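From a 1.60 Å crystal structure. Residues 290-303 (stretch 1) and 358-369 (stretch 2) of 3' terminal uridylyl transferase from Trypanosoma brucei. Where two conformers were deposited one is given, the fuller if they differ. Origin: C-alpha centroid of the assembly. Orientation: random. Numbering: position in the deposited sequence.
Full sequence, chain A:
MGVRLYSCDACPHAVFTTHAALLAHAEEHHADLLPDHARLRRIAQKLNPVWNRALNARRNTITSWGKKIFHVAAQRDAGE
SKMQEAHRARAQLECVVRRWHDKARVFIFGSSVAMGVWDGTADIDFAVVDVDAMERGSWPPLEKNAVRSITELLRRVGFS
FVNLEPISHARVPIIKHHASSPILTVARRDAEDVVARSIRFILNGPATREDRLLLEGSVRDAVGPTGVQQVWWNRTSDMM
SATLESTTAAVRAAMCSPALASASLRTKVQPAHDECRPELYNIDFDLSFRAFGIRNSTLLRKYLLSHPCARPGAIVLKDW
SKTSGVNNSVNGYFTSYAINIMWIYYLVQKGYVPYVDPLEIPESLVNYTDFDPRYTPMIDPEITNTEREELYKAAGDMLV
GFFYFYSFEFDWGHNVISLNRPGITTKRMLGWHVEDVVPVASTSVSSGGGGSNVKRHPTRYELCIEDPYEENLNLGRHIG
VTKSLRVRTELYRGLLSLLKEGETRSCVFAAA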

# COMPACT_ATOMS: atom_id res chain seq x y z
N ARG A 290 -12.41 4.20 -5.86
CA ARG A 290 -11.76 4.37 -7.16
C ARG A 290 -10.89 3.19 -7.54
O ARG A 290 -10.45 2.42 -6.70
N ALA A 291 -10.63 3.05 -8.84
CA ALA A 291 -9.90 1.88 -9.34
C ALA A 291 -8.40 2.10 -9.51
O ALA A 291 -7.66 1.13 -9.70
N PHE A 292 -7.93 3.34 -9.45
CA PHE A 292 -6.54 3.60 -9.83
C PHE A 292 -5.51 2.81 -9.02
O PHE A 292 -4.50 2.36 -9.58
N GLY A 293 -5.74 2.62 -7.73
CA GLY A 293 -4.78 1.93 -6.91
C GLY A 293 -4.63 0.46 -7.27
O GLY A 293 -3.57 -0.14 -7.08
N ILE A 294 -5.70 -0.14 -7.77
CA ILE A 294 -5.64 -1.52 -8.25
C ILE A 294 -4.60 -1.67 -9.35
O ILE A 294 -3.75 -2.57 -9.33
N ARG A 295 -4.68 -0.77 -10.34
CA ARG A 295 -3.77 -0.83 -11.47
C ARG A 295 -2.33 -0.60 -11.01
O ARG A 295 -1.41 -1.30 -11.48
N ASN A 296 -2.13 0.37 -10.11
CA ASN A 296 -0.79 0.67 -9.61
C ASN A 296 -0.21 -0.58 -8.93
O ASN A 296 0.94 -0.96 -9.18
N SER A 297 -1.00 -1.23 -8.08
CA SER A 297 -0.49 -2.40 -7.34
C SER A 297 -0.19 -3.56 -8.28
O SER A 297 0.78 -4.30 -8.09
N THR A 298 -1.00 -3.72 -9.32
CA THR A 298 -0.84 -4.81 -10.26
C THR A 298 0.43 -4.59 -11.10
O THR A 298 1.17 -5.54 -11.36
N LEU A 299 0.73 -3.34 -11.44
CA LEU A 299 2.00 -3.05 -12.14
C LEU A 299 3.20 -3.40 -11.25
O LEU A 299 4.16 -4.06 -11.72
N LEU A 300 3.14 -2.99 -9.98
CA LEU A 300 4.21 -3.31 -9.03
C LEU A 300 4.37 -4.80 -8.93
O LEU A 300 5.50 -5.29 -8.96
N ARG A 301 3.26 -5.54 -8.81
CA ARG A 301 3.37 -6.99 -8.63
C ARG A 301 4.10 -7.67 -9.78
O ARG A 301 4.98 -8.54 -9.57
N LYS A 302 3.78 -7.27 -11.01
CA LYS A 302 4.41 -7.88 -12.18
C LYS A 302 5.92 -7.65 -12.16
O LYS A 302 6.71 -8.59 -12.35
N TYR A 303 6.34 -6.42 -11.89
CA TYR A 303 7.77 -6.15 -11.76
C TYR A 303 8.42 -6.90 -10.59
O TYR A 303 9.49 -7.52 -10.75
N PRO A 358 3.76 0.25 -18.50
CA PRO A 358 2.55 0.38 -17.68
C PRO A 358 1.25 0.13 -18.47
O PRO A 358 0.29 -0.40 -17.89
N LEU A 359 1.23 0.43 -19.75
CA LEU A 359 0.03 0.21 -20.59
C LEU A 359 -0.37 -1.26 -20.77
O LEU A 359 -1.49 -1.55 -21.20
N GLU A 360 0.54 -2.18 -20.43
CA GLU A 360 0.27 -3.62 -20.44
C GLU A 360 -0.72 -4.09 -19.38
O GLU A 360 -1.31 -5.18 -19.51
N ILE A 361 -0.86 -3.31 -18.31
CA ILE A 361 -1.85 -3.58 -17.27
C ILE A 361 -3.12 -2.82 -17.65
O ILE A 361 -3.10 -1.60 -17.77
N PRO A 362 -4.21 -3.54 -17.94
CA PRO A 362 -5.42 -2.84 -18.42
C PRO A 362 -6.00 -1.93 -17.35
O PRO A 362 -5.93 -2.21 -16.14
N GLU A 363 -6.55 -0.80 -17.81
CA GLU A 363 -7.30 0.09 -16.95
C GLU A 363 -8.66 -0.57 -16.63
O GLU A 363 -9.16 -0.47 -15.49
N SER A 364 -9.21 -1.26 -17.62
CA SER A 364 -10.52 -1.89 -17.45
C SER A 364 -10.43 -3.07 -16.50
O SER A 364 -9.45 -3.84 -16.52
N LEU A 365 -11.46 -3.24 -15.68
CA LEU A 365 -11.51 -4.32 -14.70
C LEU A 365 -12.43 -5.43 -15.18
O LEU A 365 -12.76 -6.36 -14.43
N VAL A 366 -12.87 -5.36 -16.43
CA VAL A 366 -13.75 -6.38 -16.99
C VAL A 366 -13.19 -7.81 -16.87
O VAL A 366 -13.91 -8.76 -16.51
N ASN A 367 -11.90 -7.98 -17.13
CA ASN A 367 -11.37 -9.36 -17.07
C ASN A 367 -10.69 -9.71 -15.75
O ASN A 367 -9.92 -10.67 -15.67
N TYR A 368 -10.96 -8.91 -14.72
CA TYR A 368 -10.23 -9.04 -13.47
C TYR A 368 -10.68 -10.28 -12.70
O TYR A 368 -11.86 -10.58 -12.62
N THR A 369 -9.72 -11.00 -12.13
CA THR A 369 -10.04 -12.21 -11.39
C THR A 369 -9.49 -12.16 -9.97
O THR A 369 -9.97 -12.88 -9.10

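Ile361 sits at the centre of the contact, its CA-to-CB bond pointing toward the helix and both chi angles in m. The branched side chain spreads over four helical residues, Arg295, Thr298, Leu299 and Lys302: CG2 lies 3.8 Å from CG2 of Thr298, CG1 is 4.0 Å from CD1 of Leu299, and CD1 is 3.9 Å from CD of Lys302. The CA-to-CB bond of Leu299 points sideways, but its chi1 t, chi2 p rotamer brings the end of the side chain nearer the other stretch, where CD2 meets CG of Pro358, in the 3-10 segment, at 4.0 Å. Leu299, Ile361 and Pro358 are buried here, and their apolar side chains suit such a place because they have no hydrogen-bonding groups to satisfy.

Toward the start of the helix a second apolar cluster forms around Leu365 (m, t). Its CD1 touches CB of Ala291 at 3.9 Å and CD1 of Ile294 (m, t) at 4.0 Å. Ile294 also presents CG2 to Tyr368, 3.6 Å from ring atom CE1.

Tyr368 (chi1 t) closes the type I turn that begins at Leu365, and its CA-to-CB bond points toward the helix, combining an apolar ring with a polar tip. Its OH stands 4.2 Å from OG1 of Thr298, and water 2 bridges them, 2.8 Å from Tyr368 OH and donating to Thr298 OG1 at 2.7 Å. Thr298 (m) suits this border: its methyl packs on Ile361 while OG1 donates to Ile294 O within the helix (2.8 Å).

Arg295, extended with chi1 to chi3 all t, lays its aliphatic stem along Ile361, CG to CG2 3.8 Å. Its guanidinium then grips the loop backbone edge-on: NE and NH2 both donate to Ile361 O, at 2.8 and 3.0 Å. Glu363 OE1 lies 4.3 Å from Arg295 NH1, well out of the guanidinium plane, so only charge attraction links them. Nearby, water 1 donates to Glu363 O at 3.0 Å and weakly to Ala291 O at 3.5 Å.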

# COMPACT_ATOMS: atom_id res chain seq x y z
CB ARG A 290 -10.90 5.64 -7.13
CG ARG A 290 -11.72 6.87 -6.73
CD ARG A 290 -10.91 8.15 -6.83
NE ARG A 290 -11.69 9.27 -6.29
CZ ARG A 290 -11.26 10.53 -6.30
NH1 ARG A 290 -10.07 10.81 -6.79
NH2 ARG A 290 -12.02 11.49 -5.80
CB ALA A 291 -10.51 1.41 -10.65
CB PHE A 292 -6.22 5.11 -9.83
CG PHE A 292 -5.99 5.70 -8.46
CD1 PHE A 292 -4.71 5.79 -7.93
CD2 PHE A 292 -7.05 6.21 -7.72
CE1 PHE A 292 -4.50 6.33 -6.68
CE2 PHE A 292 -6.84 6.77 -6.47
CZ PHE A 292 -5.56 6.82 -5.95
CB ILE A 294 -7.01 -1.99 -8.77
CG1 ILE A 294 -8.05 -1.90 -7.66
CG2 ILE A 294 -6.93 -3.41 -9.30
CD1 ILE A 294 -9.50 -1.95 -8.18
CB ARG A 295 -4.17 0.22 -12.50
CG ARG A 295 -3.58 -0.08 -13.87
CD ARG A 295 -3.94 1.04 -14.82
NE ARG A 295 -3.64 0.72 -16.21
CZ ARG A 295 -3.79 1.60 -17.19
NH1 ARG A 295 -4.24 2.82 -16.88
NH2 ARG A 295 -3.50 1.26 -18.45
CB ASN A 296 -0.82 1.78 -8.57
CG ASN A 296 -1.04 3.14 -9.18
OD1 ASN A 296 -1.22 3.28 -10.38
ND2 ASN A 296 -1.01 4.16 -8.33
CB SER A 297 -1.50 -2.84 -6.26
OG SER A 297 -1.68 -1.82 -5.28
CB THR A 298 -2.09 -4.92 -11.14
OG1 THR A 298 -3.23 -5.14 -10.29
CG2 THR A 298 -1.96 -6.07 -12.11
CB LEU A 299 2.07 -1.56 -12.49
CG LEU A 299 3.39 -1.14 -13.19
CD1 LEU A 299 3.62 -1.92 -14.46
CD2 LEU A 299 3.33 0.38 -13.44
CB LEU A 300 3.97 -2.71 -7.63
CG LEU A 300 3.97 -1.17 -7.55
CD1 LEU A 300 3.76 -0.74 -6.15
CD2 LEU A 300 5.30 -0.60 -8.04
CB ARG A 301 1.97 -7.60 -8.45
CG ARG A 301 2.01 -9.04 -8.04
CD ARG A 301 0.60 -9.61 -8.00
NE ARG A 301 0.70 -11.05 -7.84
CZ ARG A 301 0.81 -11.94 -8.84
NH1 ARG A 301 0.79 -11.55 -10.12
NH2 ARG A 301 0.93 -13.23 -8.57
CB LYS A 302 3.77 -7.30 -13.43
CG LYS A 302 4.17 -7.99 -14.69
CD LYS A 302 3.28 -7.54 -15.85
CE LYS A 302 3.67 -8.21 -17.16
NZ LYS A 302 3.49 -9.70 -17.15
CB TYR A 303 7.99 -4.65 -11.57
CG TYR A 303 8.13 -3.87 -12.86
CD1 TYR A 303 9.24 -4.09 -13.69
CD2 TYR A 303 7.24 -2.87 -13.20
CE1 TYR A 303 9.43 -3.33 -14.85
CE2 TYR A 303 7.43 -2.10 -14.38
CZ TYR A 303 8.53 -2.35 -15.17
OH TYR A 303 8.73 -1.57 -16.31
CB PRO A 358 2.66 1.80 -17.14
CG PRO A 358 4.19 1.97 -16.98
CD PRO A 358 4.69 1.37 -18.27
CB LEU A 359 0.19 0.88 -21.95
CG LEU A 359 0.32 2.42 -21.86
CD1 LEU A 359 0.29 3.04 -23.23
CD2 LEU A 359 -0.76 3.02 -20.96
CB GLU A 360 1.57 -4.42 -20.26
CG GLU A 360 2.42 -4.46 -21.49
CD GLU A 360 3.72 -5.19 -21.25
OE1 GLU A 360 3.69 -6.42 -20.99
OE2 GLU A 360 4.78 -4.53 -21.32
CB ILE A 361 -1.38 -3.07 -15.90
CG1 ILE A 361 0.07 -3.48 -15.60
CG2 ILE A 361 -2.34 -3.50 -14.82
CD1 ILE A 361 0.32 -4.98 -15.64
CB PRO A 362 -6.41 -3.98 -18.70
CG PRO A 362 -5.65 -5.24 -18.53
CD PRO A 362 -4.39 -4.99 -17.79
CB GLU A 363 -7.55 1.44 -17.67
CG GLU A 363 -8.40 2.39 -16.81
CD GLU A 363 -8.66 3.73 -17.46
OE1 GLU A 363 -8.00 4.06 -18.46
OE2 GLU A 363 -9.54 4.47 -16.96
CB SER A 364 -11.05 -2.39 -18.78
OG SER A 364 -12.30 -3.04 -18.60
CB LEU A 365 -11.99 -3.79 -13.36
CG LEU A 365 -11.07 -2.78 -12.68
CD1 LEU A 365 -11.79 -2.17 -11.47
CD2 LEU A 365 -9.80 -3.50 -12.26
CB VAL A 366 -14.13 -6.06 -18.44
CG1 VAL A 366 -14.80 -7.26 -19.09
CG2 VAL A 366 -15.04 -4.84 -18.49
CB ASN A 367 -10.41 -9.60 -18.23
CG ASN A 367 -11.09 -9.46 -19.59
OD1 ASN A 367 -12.23 -9.89 -19.77
ND2 ASN A 367 -10.41 -8.83 -20.53
CB TYR A 368 -10.49 -7.80 -12.61
CG TYR A 368 -9.45 -7.57 -11.54
CD1 TYR A 368 -8.25 -6.92 -11.81
CD2 TYR A 368 -9.69 -7.98 -10.23
CE1 TYR A 368 -7.30 -6.68 -10.84
CE2 TYR A 368 -8.74 -7.74 -9.23
CZ TYR A 368 -7.55 -7.10 -9.53
OH TYR A 368 -6.63 -6.87 -8.51
CB THR A 369 -9.45 -13.46 -12.08
OG1 THR A 369 -8.05 -13.26 -12.33
CG2 THR A 369 -10.17 -13.72 -13.39
O HOH W 1 -7.80 -0.24 -12.87
O HOH W 2 -4.07 -7.58 -9.45